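Local coordinates for outer membrane protein YopM (Yersinia pestis, PDB 1JL5) that acts as a leucine-rich-repeat effector of the plague bacterium, probably altering host-cell physiology and promoting bacterial survival in host tissues, at residues E75-N80 against S95-C100; K114-D119 against E134-S139; K156-D161 against P173-I178. All blocks are in the same frame, centred on the assembly; numbering follows the deposited sequence.

How the contacts relate
After helices 36-48 and 58-71 the chain enters its solenoid, and the three contacts follow in order without nesting or crossing. Contact 1 closes a loop of 14 residues between strands 75-77 and 95-97, contact 2 another of 14 between strands 115-117 and 135-137, and contact 3 one of 11 between segments 156-161 and 173-178. Strand 95-97 neighbours strand 115-117, and strand 135-137 neighbours strand 157-159, joining contact 2 to both others. Probable backbone hydrogen bonds, such as Leu96 with Leu117 and Leu136 with Ile157, cross those seams. Contacts 1 and 3, their centres about 19 Å apart, do not touch. The three contacts and the two seams between them join six successive repeats.

Contact 1: residues E75-N80 against S95-C100; sequences ELELNN and SLVASC
Val97 lies between Glu75 and Asn79, and its two methyl groups divide the work. With CG1 anti to the backbone N (chi1 -177°), that methyl meets the amide of Asn79, 3.4 Å from CG of Asn79, while CG2 of Val97 sits 3.3 Å from CD of Glu75. This is the tight part of the contact: a buried valine on the face that bears Glu75, Glu77 and Ser95, with polar side chains of the preceding repeat lying across it. In the parallel pairing Leu76 N donates to Ser95 O and Val97 N to Leu76 O. Ser95 OG donates to Glu75 OE1 at 2.6 Å, on its anti side and 21° out of the carboxylate plane, and Ser99 N donates to Asn79 OD1 at 2.7 Å through a rather bent bond (133°). Ser99 OG turns instead to Asp119 of the next repeat. The looser side is the outer part of the Glu75 carboxylate: the residue is exposed, and OE2 comes no nearer than 3.7 Å, to Val97 CG2. Packing on the opposite face is less close: Leu76 and Leu96 run side by side into the solenoid core, CD2 of Leu76 being 3.9 Å from CD1 of Leu96. Strands 75-77 and 95-97 begin the stack of repeats. Helix 58-71 packs on Leu76 and Leu78, and strand 115-117 continues the array beyond 95-97.

Contact 2: residues K114-D119 against E134-S139; sequences KSLLVD and EYLGVS
Strands 115-117 and 135-137 of the third and fourth leucine-rich repeats meet here as parallel neighbours, Leu117 of one resting on Tyr135 of the other. Leu117 crosses the tyrosine at about a right angle and sets its CD1 methyl over the ring face in a CH-pi contact, 3.7 Å from the ring centroid and 30° off the normal. CG of Tyr135 is anti to the backbone N (chi1 -171°), and chi2 of -59° turns the ring so that one face meets Leu117 CD1. The ring edge meets Gly137 CA in plane, beside a residue without a side chain. On the opposite face, Leu116 and Leu136 lie side by side, CD2 of Leu116 being 3.8 Å from CD1 of Leu136. Val118 and Val138 do likewise, CG2 of Val118 lying 3.6 Å from CG1 of Val138. Where the strands begin, the Lys114 carbonyl accepts from Tyr135 N at 2.8 Å and from Glu134 N, the latter bond modelled too short to be trusted. Leu116 N to Tyr135 O, Gly137 N to Leu116 O and Val118 N to Gly137 O continue the bonding. The extended Lys114 chain runs beside Glu134, but NZ of Lys114 and OE2 of Glu134 stay 4.3 Å apart. One water closes the gap, accepting from Lys114 NZ at 3.0 Å and donating to Glu134 OE2 at 2.6 Å. Lys114 NZ also has a weak, long ion pair with Glu94. Bridged by water, the Lys114-Glu134 charges probably attract more weakly than in a direct salt bridge; backbone bonds and apolar pairs join the repeats directly.

Contact 3: residues K156-D161 against P173-I178; sequences KIIDVD and PSLEFI
The backbones of Ile157 and Ile158 pair in parallel with Phe177 and Ile178, Ile158 N donating to Phe177 O at 2.6 Å in a nearly straight bond (168°). This is the junction of the fifth and sixth leucine-rich repeats, where the chain re-enters the strand side of the solenoid. One oxygen does much of the gripping: Lys156 O takes Phe177 N nearly along the C=O axis and Glu176 N, at 2.6 Å, on a lone pair in the carbonyl plane. On the face bearing Ile157, its CG2 methyl comes 3.5 Å from Phe177 CD1, approaching the ring obliquely. Ile158 O lies near the plane of that same ring, at its edge. Farther along the solenoid the Phe177 ring meets Tyr201. On the opposite face Ile158 meets Ile178, CG2 of Ile158 lying 3.7 Å from CG1 of Ile178. Lys156 and Glu176 run side by side, yet they touch through their aliphatic parts, CB of Lys156 being 3.7 Å from CG of Glu176. The lysine ammonium turns to the carbonyl of Phe154 instead, and Ser174 OG binds the carbonyls of Leu155 and Ser152. Past the paired residues, Asp159 closes an Asx turn, its OD1 accepting from Asp161 N at 3.1 Å, nearly along the carboxylate C-O bond.

Contact 1: residues E75-N80 against S95-C100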
ATOM      1  N   GLU A  75     -36.551  18.106 -14.165  1.00 40.36           N
ATOM      2  CA  GLU A  75     -35.843  17.113 -13.386  1.00 38.53           C
ATOM      3  C   GLU A  75     -36.179  17.070 -11.912  1.00 36.57           C
ATOM      4  O   GLU A  75     -36.484  18.082 -11.288  1.00 36.47           O
ATOM      5  CB  GLU A  75     -34.337  17.315 -13.551  1.00 39.25           C
ATOM      6  CG  GLU A  75     -33.476  16.373 -12.721  1.00 41.50           C
ATOM      7  CD  GLU A  75     -32.011  16.440 -13.111  1.00 42.67           C
ATOM      8  OE1 GLU A  75     -31.666  15.961 -14.211  1.00 42.47           O
ATOM      9  OE2 GLU A  75     -31.207  16.977 -12.321  1.00 43.64           O
ATOM     10  N   LEU A  76     -36.122  15.861 -11.375  1.00 34.61           N
ATOM     11  CA  LEU A  76     -36.358  15.612  -9.967  1.00 33.03           C
ATOM     12  C   LEU A  76     -35.086  14.916  -9.524  1.00 32.80           C
ATOM     13  O   LEU A  76     -34.733  13.867 -10.055  1.00 33.33           O
ATOM     14  CB  LEU A  76     -37.551  14.682  -9.774  1.00 31.08           C
ATOM     15  CG  LEU A  76     -37.668  14.100  -8.366  1.00 30.21           C
ATOM     16  CD1 LEU A  76     -37.812  15.224  -7.347  1.00 28.69           C
ATOM     17  CD2 LEU A  76     -38.856  13.157  -8.315  1.00 29.76           C
ATOM     18  N   GLU A  77     -34.386  15.506  -8.570  1.00 32.47           N
ATOM     19  CA  GLU A  77     -33.145  14.928  -8.096  1.00 33.78           C
ATOM     20  C   GLU A  77     -33.270  14.531  -6.636  1.00 32.47           C
ATOM     21  O   GLU A  77     -33.360  15.377  -5.749  1.00 33.56           O
ATOM     22  CB  GLU A  77     -32.002  15.928  -8.305  1.00 34.51           C
ATOM     23  CG  GLU A  77     -30.625  15.380  -7.980  1.00 37.00           C
ATOM     24  CD  GLU A  77     -30.233  15.625  -6.545  1.00 37.46           C
ATOM     25  OE1 GLU A  77     -30.028  16.802  -6.183  1.00 40.76           O
ATOM     26  OE2 GLU A  77     -30.136  14.649  -5.777  1.00 37.65           O
ATOM     27  N   LEU A  78     -33.278  13.224  -6.403  1.00 31.42           N
ATOM     28  CA  LEU A  78     -33.406  12.669  -5.066  1.00 31.70           C
ATOM     29  C   LEU A  78     -32.185  11.825  -4.750  1.00 32.47           C
ATOM     30  O   LEU A  78     -32.301  10.746  -4.177  1.00 32.83           O
ATOM     31  CB  LEU A  78     -34.655  11.797  -5.000  1.00 30.58           C
ATOM     32  CG  LEU A  78     -35.936  12.493  -5.452  1.00 29.81           C
ATOM     33  CD1 LEU A  78     -37.072  11.488  -5.527  1.00 30.44           C
ATOM     34  CD2 LEU A  78     -36.259  13.614  -4.482  1.00 30.42           C
ATOM     35  N   ASN A  79     -31.013  12.319  -5.120  1.00 33.64           N
ATOM     36  CA  ASN A  79     -29.793  11.570  -4.887  1.00 34.95           C
ATOM     37  C   ASN A  79     -29.415  11.408  -3.436  1.00 34.71           C
ATOM     38  O   ASN A  79     -29.559  12.321  -2.626  1.00 36.22           O
ATOM     39  CB  ASN A  79     -28.609  12.198  -5.621  1.00 35.57           C
ATOM     40  CG  ASN A  79     -28.785  12.189  -7.112  1.00 38.60           C
ATOM     41  OD1 ASN A  79     -29.453  11.312  -7.662  1.00 41.11           O
ATOM     42  ND2 ASN A  79     -28.172  13.155  -7.785  1.00 40.72           N
ATOM     43  N   ASN A  80     -28.924  10.219  -3.125  1.00 34.90           N
ATOM     44  CA  ASN A  80     -28.453   9.895  -1.795  1.00 35.24           C
ATOM     45  C   ASN A  80     -29.401  10.295  -0.676  1.00 34.86           C
ATOM     46  O   ASN A  80     -28.987  10.901   0.314  1.00 34.73           O
ATOM     47  CB  ASN A  80     -27.087  10.546  -1.584  1.00 34.80           C
ATOM     48  CG  ASN A  80     -26.319   9.905  -0.467  1.00 34.85           C
ATOM     49  OD1 ASN A  80     -26.284   8.681  -0.361  1.00 35.55           O
ATOM     50  ND2 ASN A  80     -25.697  10.719   0.377  1.00 36.00           N
ATOM     51  N   SER A  95     -36.688  14.172 -16.269  1.00 33.91           N
ATOM     52  CA  SER A  95     -35.471  13.607 -15.728  1.00 33.01           C
ATOM     53  C   SER A  95     -35.621  13.193 -14.276  1.00 32.14           C
ATOM     54  O   SER A  95     -35.885  14.018 -13.400  1.00 31.84           O
ATOM     55  CB  SER A  95     -34.327  14.613 -15.850  1.00 33.88           C
ATOM     56  OG  SER A  95     -33.145  14.102 -15.261  1.00 34.99           O
ATOM     57  N   LEU A  96     -35.463  11.900 -14.027  1.00 30.65           N
ATOM     58  CA  LEU A  96     -35.533  11.385 -12.675  1.00 30.06           C
ATOM     59  C   LEU A  96     -34.127  11.026 -12.240  1.00 29.93           C
ATOM     60  O   LEU A  96     -33.519  10.104 -12.775  1.00 30.23           O
ATOM     61  CB  LEU A  96     -36.403  10.137 -12.592  1.00 27.63           C
ATOM     62  CG  LEU A  96     -36.301   9.445 -11.227  1.00 27.82           C
ATOM     63  CD1 LEU A  96     -36.745  10.407 -10.126  1.00 26.82           C
ATOM     64  CD2 LEU A  96     -37.148   8.186 -11.218  1.00 26.59           C
ATOM     65  N   VAL A  97     -33.607  11.774 -11.280  1.00 29.80           N
ATOM     66  CA  VAL A  97     -32.285  11.505 -10.753  1.00 30.09           C
ATOM     67  C   VAL A  97     -32.508  11.060  -9.318  1.00 30.42           C
ATOM     68  O   VAL A  97     -32.768  11.877  -8.437  1.00 30.88           O
ATOM     69  CB  VAL A  97     -31.402  12.766 -10.781  1.00 30.07           C
ATOM     70  CG1 VAL A  97     -30.005  12.429 -10.286  1.00 28.96           C
ATOM     71  CG2 VAL A  97     -31.346  13.325 -12.196  1.00 29.85           C
ATOM     72  N   ALA A  98     -32.439   9.755  -9.096  1.00 30.27           N
ATOM     73  CA  ALA A  98     -32.634   9.196  -7.767  1.00 30.87           C
ATOM     74  C   ALA A  98     -31.465   8.273  -7.482  1.00 30.86           C
ATOM     75  O   ALA A  98     -31.625   7.166  -6.972  1.00 31.52           O
ATOM     76  CB  ALA A  98     -33.946   8.429  -7.710  1.00 30.73           C
ATOM     77  N   SER A  99     -30.278   8.747  -7.827  1.00 32.39           N
ATOM     78  CA  SER A  99     -29.067   7.979  -7.621  1.00 34.42           C
ATOM     79  C   SER A  99     -28.801   7.810  -6.139  1.00 33.81           C
ATOM     80  O   SER A  99     -29.245   8.610  -5.318  1.00 34.22           O
ATOM     81  CB  SER A  99     -27.881   8.698  -8.258  1.00 34.96           C
ATOM     82  OG  SER A  99     -28.183   9.071  -9.588  1.00 38.91           O
ATOM     83  N   CYS A 100     -28.075   6.752  -5.810  1.00 33.31           N
ATOM     84  CA  CYS A 100     -27.693   6.479  -4.439  1.00 32.64           C
ATOM     85  C   CYS A 100     -28.827   6.461  -3.433  1.00 31.84           C
ATOM     86  O   CYS A 100     -28.879   7.275  -2.522  1.00 32.25           O
ATOM     87  CB  CYS A 100     -26.632   7.486  -4.006  1.00 32.47           C
ATOM     88  SG  CYS A 100     -25.206   7.497  -5.118  1.00 36.07           S
TER

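Contact 2: residues K114-D119 against E134-S139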
ATOM      1  N   LYS A 114     -37.216  11.475 -20.037  1.00 31.02           N
ATOM      2  CA  LYS A 114     -36.173  11.404 -21.044  1.00 33.70           C
ATOM      3  C   LYS A 114     -34.906  10.899 -20.381  1.00 33.47           C
ATOM      4  O   LYS A 114     -34.060  10.269 -21.014  1.00 33.77           O
ATOM      5  CB  LYS A 114     -35.910  12.786 -21.637  1.00 34.36           C
ATOM      6  CG  LYS A 114     -37.026  13.312 -22.515  1.00 37.59           C
ATOM      7  CD  LYS A 114     -36.668  14.687 -23.044  1.00 40.25           C
ATOM      8  CE  LYS A 114     -37.690  15.180 -24.054  1.00 41.91           C
ATOM      9  NZ  LYS A 114     -37.335  16.547 -24.524  1.00 44.04           N
ATOM     10  N   SER A 115     -34.784  11.170 -19.092  1.00 33.00           N
ATOM     11  CA  SER A 115     -33.601  10.760 -18.367  1.00 33.20           C
ATOM     12  C   SER A 115     -33.917  10.065 -17.050  1.00 31.93           C
ATOM     13  O   SER A 115     -34.600  10.614 -16.186  1.00 32.92           O
ATOM     14  CB  SER A 115     -32.718  11.978 -18.111  1.00 33.00           C
ATOM     15  OG  SER A 115     -31.531  11.604 -17.446  1.00 39.71           O
ATOM     16  N   LEU A 116     -33.413   8.846 -16.914  1.00 29.89           N
ATOM     17  CA  LEU A 116     -33.604   8.068 -15.703  1.00 27.84           C
ATOM     18  C   LEU A 116     -32.236   7.758 -15.117  1.00 27.97           C
ATOM     19  O   LEU A 116     -31.497   6.942 -15.662  1.00 28.07           O
ATOM     20  CB  LEU A 116     -34.332   6.760 -16.008  1.00 25.23           C
ATOM     21  CG  LEU A 116     -34.440   5.811 -14.814  1.00 25.20           C
ATOM     22  CD1 LEU A 116     -35.241   6.486 -13.698  1.00 26.17           C
ATOM     23  CD2 LEU A 116     -35.097   4.514 -15.241  1.00 25.20           C
ATOM     24  N   LEU A 117     -31.898   8.427 -14.019  1.00 28.67           N
ATOM     25  CA  LEU A 117     -30.624   8.220 -13.340  1.00 29.60           C
ATOM     26  C   LEU A 117     -30.894   7.686 -11.952  1.00 29.05           C
ATOM     27  O   LEU A 117     -31.096   8.449 -11.012  1.00 28.93           O
ATOM     28  CB  LEU A 117     -29.839   9.525 -13.214  1.00 32.12           C
ATOM     29  CG  LEU A 117     -28.899   9.926 -14.348  1.00 36.47           C
ATOM     30  CD1 LEU A 117     -29.695  10.245 -15.595  1.00 37.95           C
ATOM     31  CD2 LEU A 117     -28.072  11.129 -13.906  1.00 38.23           C
ATOM     32  N   VAL A 118     -30.898   6.369 -11.829  1.00 28.32           N
ATOM     33  CA  VAL A 118     -31.148   5.735 -10.553  1.00 28.58           C
ATOM     34  C   VAL A 118     -30.015   4.777 -10.248  1.00 29.35           C
ATOM     35  O   VAL A 118     -30.219   3.677  -9.743  1.00 29.02           O
ATOM     36  CB  VAL A 118     -32.487   4.981 -10.574  1.00 27.90           C
ATOM     37  CG1 VAL A 118     -33.629   5.981 -10.654  1.00 26.65           C
ATOM     38  CG2 VAL A 118     -32.530   4.039 -11.762  1.00 26.74           C
ATOM     39  N   ASP A 119     -28.806   5.207 -10.580  1.00 30.63           N
ATOM     40  CA  ASP A 119     -27.630   4.399 -10.322  1.00 31.90           C
ATOM     41  C   ASP A 119     -27.516   4.276  -8.814  1.00 30.89           C
ATOM     42  O   ASP A 119     -28.033   5.115  -8.074  1.00 30.10           O
ATOM     43  CB  ASP A 119     -26.389   5.095 -10.858  1.00 34.88           C
ATOM     44  CG  ASP A 119     -26.256   6.499 -10.331  1.00 39.58           C
ATOM     45  OD1 ASP A 119     -27.061   7.353 -10.756  1.00 42.94           O
ATOM     46  OD2 ASP A 119     -25.369   6.750  -9.485  1.00 42.30           O
ATOM     47  N   GLU A 134     -33.964   8.906 -23.007  1.00 30.23           N
ATOM     48  CA  GLU A 134     -32.745   9.229 -23.725  1.00 32.58           C
ATOM     49  C   GLU A 134     -31.552   8.739 -22.921  1.00 31.83           C
ATOM     50  O   GLU A 134     -30.543   8.300 -23.476  1.00 31.43           O
ATOM     51  CB  GLU A 134     -32.639  10.739 -23.915  1.00 33.38           C
ATOM     52  CG  GLU A 134     -33.583  11.300 -24.955  1.00 37.82           C
ATOM     53  CD  GLU A 134     -33.617  12.810 -24.937  1.00 40.38           C
ATOM     54  OE1 GLU A 134     -32.671  13.420 -24.396  1.00 41.13           O
ATOM     55  OE2 GLU A 134     -34.589  13.388 -25.468  1.00 44.92           O
ATOM     56  N   TYR A 135     -31.678   8.823 -21.605  1.00 30.88           N
ATOM     57  CA  TYR A 135     -30.611   8.407 -20.716  1.00 30.47           C
ATOM     58  C   TYR A 135     -31.125   7.390 -19.713  1.00 29.66           C
ATOM     59  O   TYR A 135     -32.050   7.661 -18.946  1.00 28.09           O
ATOM     60  CB  TYR A 135     -30.050   9.629 -19.988  1.00 34.18           C
ATOM     61  CG  TYR A 135     -28.793   9.371 -19.186  1.00 39.55           C
ATOM     62  CD1 TYR A 135     -28.778   8.439 -18.149  1.00 42.43           C
ATOM     63  CD2 TYR A 135     -27.622  10.078 -19.451  1.00 41.77           C
ATOM     64  CE1 TYR A 135     -27.628   8.219 -17.395  1.00 45.13           C
ATOM     65  CE2 TYR A 135     -26.466   9.866 -18.703  1.00 44.37           C
ATOM     66  CZ  TYR A 135     -26.478   8.935 -17.677  1.00 45.32           C
ATOM     67  OH  TYR A 135     -25.340   8.718 -16.935  1.00 48.04           O
ATOM     68  N   LEU A 136     -30.529   6.205 -19.739  1.00 28.73           N
ATOM     69  CA  LEU A 136     -30.896   5.150 -18.816  1.00 27.92           C
ATOM     70  C   LEU A 136     -29.708   4.906 -17.898  1.00 29.03           C
ATOM     71  O   LEU A 136     -28.811   4.126 -18.217  1.00 29.15           O
ATOM     72  CB  LEU A 136     -31.240   3.866 -19.566  1.00 27.64           C
ATOM     73  CG  LEU A 136     -31.582   2.671 -18.673  1.00 25.79           C
ATOM     74  CD1 LEU A 136     -32.784   3.002 -17.810  1.00 26.95           C
ATOM     75  CD2 LEU A 136     -31.856   1.453 -19.530  1.00 27.10           C
ATOM     76  N   GLY A 137     -29.700   5.599 -16.766  1.00 28.78           N
ATOM     77  CA  GLY A 137     -28.626   5.450 -15.805  1.00 27.41           C
ATOM     78  C   GLY A 137     -29.083   4.570 -14.665  1.00 27.43           C
ATOM     79  O   GLY A 137     -29.747   5.037 -13.739  1.00 27.83           O
ATOM     80  N   VAL A 138     -28.733   3.292 -14.734  1.00 25.72           N
ATOM     81  CA  VAL A 138     -29.119   2.336 -13.706  1.00 26.75           C
ATOM     82  C   VAL A 138     -27.912   1.541 -13.238  1.00 26.07           C
ATOM     83  O   VAL A 138     -28.027   0.384 -12.839  1.00 25.96           O
ATOM     84  CB  VAL A 138     -30.167   1.359 -14.241  1.00 27.65           C
ATOM     85  CG1 VAL A 138     -31.450   2.101 -14.576  1.00 28.73           C
ATOM     86  CG2 VAL A 138     -29.627   0.666 -15.478  1.00 28.57           C
ATOM     87  N   SER A 139     -26.747   2.165 -13.294  1.00 25.70           N
ATOM     88  CA  SER A 139     -25.545   1.483 -12.871  1.00 26.79           C
ATOM     89  C   SER A 139     -25.638   1.230 -11.379  1.00 27.57           C
ATOM     90  O   SER A 139     -26.420   1.873 -10.676  1.00 27.15           O
ATOM     91  CB  SER A 139     -24.310   2.333 -13.165  1.00 24.14           C
ATOM     92  OG  SER A 139     -24.311   3.499 -12.367  1.00 25.09           O
TER
HETATM   93  O   HOH W   1     -34.600  16.009 -25.513  1.00 63.38           O

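Contact 3: residues K156-D161 against P173-I178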
ATOM      1  N   LYS A 156     -30.163   7.151 -25.885  1.00 28.76           N
ATOM      2  CA  LYS A 156     -28.817   7.458 -26.346  1.00 31.91           C
ATOM      3  C   LYS A 156     -27.762   6.902 -25.396  1.00 31.73           C
ATOM      4  O   LYS A 156     -26.735   6.380 -25.826  1.00 31.22           O
ATOM      5  CB  LYS A 156     -28.637   8.973 -26.468  1.00 33.43           C
ATOM      6  CG  LYS A 156     -29.596   9.650 -27.435  1.00 37.47           C
ATOM      7  CD  LYS A 156     -29.508  11.168 -27.320  1.00 40.45           C
ATOM      8  CE  LYS A 156     -30.614  11.856 -28.127  1.00 45.08           C
ATOM      9  NZ  LYS A 156     -31.965  11.250 -27.897  1.00 43.88           N
ATOM     10  N   ILE A 157     -28.017   7.020 -24.099  1.00 31.85           N
ATOM     11  CA  ILE A 157     -27.076   6.537 -23.106  1.00 31.54           C
ATOM     12  C   ILE A 157     -27.687   5.467 -22.217  1.00 31.08           C
ATOM     13  O   ILE A 157     -28.719   5.678 -21.589  1.00 29.52           O
ATOM     14  CB  ILE A 157     -26.565   7.680 -22.191  1.00 32.37           C
ATOM     15  CG1 ILE A 157     -25.754   8.693 -22.999  1.00 33.73           C
ATOM     16  CG2 ILE A 157     -25.696   7.109 -21.081  1.00 31.24           C
ATOM     17  CD1 ILE A 157     -26.588   9.642 -23.788  1.00 39.17           C
ATOM     18  N   ILE A 158     -27.048   4.305 -22.189  1.00 30.52           N
ATOM     19  CA  ILE A 158     -27.489   3.216 -21.344  1.00 29.09           C
ATOM     20  C   ILE A 158     -26.324   2.928 -20.422  1.00 30.21           C
ATOM     21  O   ILE A 158     -25.247   2.528 -20.867  1.00 29.93           O
ATOM     22  CB  ILE A 158     -27.796   1.914 -22.123  1.00 30.26           C
ATOM     23  CG1 ILE A 158     -29.145   2.008 -22.837  1.00 30.53           C
ATOM     24  CG2 ILE A 158     -27.835   0.734 -21.156  1.00 27.35           C
ATOM     25  CD1 ILE A 158     -29.228   3.122 -23.822  1.00 38.26           C
ATOM     26  N   ASP A 159     -26.530   3.161 -19.137  1.00 29.30           N
ATOM     27  CA  ASP A 159     -25.504   2.877 -18.164  1.00 26.76           C
ATOM     28  C   ASP A 159     -26.098   1.855 -17.221  1.00 26.02           C
ATOM     29  O   ASP A 159     -26.854   2.200 -16.317  1.00 25.31           O
ATOM     30  CB  ASP A 159     -25.120   4.126 -17.383  1.00 27.21           C
ATOM     31  CG  ASP A 159     -24.012   3.861 -16.391  1.00 25.70           C
ATOM     32  OD1 ASP A 159     -23.612   2.683 -16.248  1.00 25.81           O
ATOM     33  OD2 ASP A 159     -23.540   4.822 -15.757  1.00 28.75           O
ATOM     34  N   VAL A 160     -25.782   0.592 -17.463  1.00 24.90           N
ATOM     35  CA  VAL A 160     -26.264  -0.487 -16.623  1.00 25.74           C
ATOM     36  C   VAL A 160     -25.046  -1.124 -15.979  1.00 26.78           C
ATOM     37  O   VAL A 160     -25.066  -2.282 -15.573  1.00 25.56           O
ATOM     38  CB  VAL A 160     -27.015  -1.533 -17.440  1.00 25.81           C
ATOM     39  CG1 VAL A 160     -28.249  -0.899 -18.062  1.00 26.81           C
ATOM     40  CG2 VAL A 160     -26.105  -2.105 -18.509  1.00 24.63           C
ATOM     41  N   ASP A 161     -23.975  -0.345 -15.905  1.00 28.79           N
ATOM     42  CA  ASP A 161     -22.745  -0.810 -15.303  1.00 30.47           C
ATOM     43  C   ASP A 161     -23.013  -1.279 -13.885  1.00 30.06           C
ATOM     44  O   ASP A 161     -23.888  -0.760 -13.200  1.00 30.22           O
ATOM     45  CB  ASP A 161     -21.704   0.311 -15.292  1.00 35.25           C
ATOM     46  CG  ASP A 161     -20.485  -0.035 -14.458  1.00 41.60           C
ATOM     47  OD1 ASP A 161     -20.593  -0.023 -13.213  1.00 44.78           O
ATOM     48  OD2 ASP A 161     -19.420  -0.326 -15.045  1.00 46.99           O
ATOM     49  N   PRO A 173     -31.052   1.635 -32.117  1.00 31.86           N
ATOM     50  CA  PRO A 173     -30.206   2.319 -33.095  1.00 31.19           C
ATOM     51  C   PRO A 173     -29.780   3.693 -32.604  1.00 30.25           C
ATOM     52  O   PRO A 173     -28.800   4.258 -33.083  1.00 32.31           O
ATOM     53  CB  PRO A 173     -31.106   2.406 -34.322  1.00 32.64           C
ATOM     54  CG  PRO A 173     -31.920   1.149 -34.215  1.00 32.72           C
ATOM     55  CD  PRO A 173     -32.282   1.125 -32.750  1.00 31.68           C
ATOM     56  N   SER A 174     -30.524   4.233 -31.646  1.00 28.62           N
ATOM     57  CA  SER A 174     -30.221   5.547 -31.102  1.00 28.77           C
ATOM     58  C   SER A 174     -29.085   5.490 -30.091  1.00 28.33           C
ATOM     59  O   SER A 174     -28.531   6.520 -29.712  1.00 29.44           O
ATOM     60  CB  SER A 174     -31.456   6.131 -30.422  1.00 28.45           C
ATOM     61  OG  SER A 174     -31.945   5.242 -29.433  1.00 29.05           O
ATOM     62  N   LEU A 175     -28.743   4.285 -29.659  1.00 27.86           N
ATOM     63  CA  LEU A 175     -27.694   4.115 -28.667  1.00 29.09           C
ATOM     64  C   LEU A 175     -26.377   4.762 -29.069  1.00 28.82           C
ATOM     65  O   LEU A 175     -25.795   4.432 -30.095  1.00 29.36           O
ATOM     66  CB  LEU A 175     -27.469   2.631 -28.385  1.00 30.41           C
ATOM     67  CG  LEU A 175     -26.549   2.370 -27.190  1.00 30.63           C
ATOM     68  CD1 LEU A 175     -27.089   3.102 -25.990  1.00 32.13           C
ATOM     69  CD2 LEU A 175     -26.454   0.885 -26.904  1.00 31.81           C
ATOM     70  N   GLU A 176     -25.908   5.690 -28.247  1.00 29.00           N
ATOM     71  CA  GLU A 176     -24.655   6.365 -28.522  1.00 31.34           C
ATOM     72  C   GLU A 176     -23.646   5.918 -27.489  1.00 31.60           C
ATOM     73  O   GLU A 176     -22.436   5.922 -27.722  1.00 31.84           O
ATOM     74  CB  GLU A 176     -24.815   7.875 -28.402  1.00 31.64           C
ATOM     75  CG  GLU A 176     -26.039   8.438 -29.075  1.00 35.93           C
ATOM     76  CD  GLU A 176     -25.982   9.944 -29.164  1.00 37.44           C
ATOM     77  OE1 GLU A 176     -25.474  10.571 -28.212  1.00 38.70           O
ATOM     78  OE2 GLU A 176     -26.447  10.499 -30.181  1.00 42.54           O
ATOM     79  N   PHE A 177     -24.159   5.527 -26.335  1.00 31.11           N
ATOM     80  CA  PHE A 177     -23.295   5.130 -25.251  1.00 30.76           C
ATOM     81  C   PHE A 177     -23.920   4.063 -24.391  1.00 30.11           C
ATOM     82  O   PHE A 177     -25.052   4.198 -23.926  1.00 31.11           O
ATOM     83  CB  PHE A 177     -22.967   6.367 -24.409  1.00 32.02           C
ATOM     84  CG  PHE A 177     -22.232   6.075 -23.130  1.00 34.33           C
ATOM     85  CD1 PHE A 177     -22.853   5.395 -22.085  1.00 35.03           C
ATOM     86  CD2 PHE A 177     -20.928   6.527 -22.949  1.00 35.45           C
ATOM     87  CE1 PHE A 177     -22.193   5.172 -20.880  1.00 35.46           C
ATOM     88  CE2 PHE A 177     -20.260   6.307 -21.744  1.00 36.38           C
ATOM     89  CZ  PHE A 177     -20.896   5.631 -20.709  1.00 35.81           C
ATOM     90  N   ILE A 178     -23.180   2.984 -24.193  1.00 28.35           N
ATOM     91  CA  ILE A 178     -23.653   1.939 -23.324  1.00 27.79           C
ATOM     92  C   ILE A 178     -22.524   1.469 -22.431  1.00 27.85           C
ATOM     93  O   ILE A 178     -21.448   1.082 -22.894  1.00 27.28           O
ATOM     94  CB  ILE A 178     -24.234   0.737 -24.081  1.00 27.65           C
ATOM     95  CG1 ILE A 178     -24.788  -0.258 -23.056  1.00 27.68           C
ATOM     96  CG2 ILE A 178     -23.178   0.099 -24.973  1.00 27.92           C
ATOM     97  CD1 ILE A 178     -25.613  -1.364 -23.641  1.00 30.29           C
TER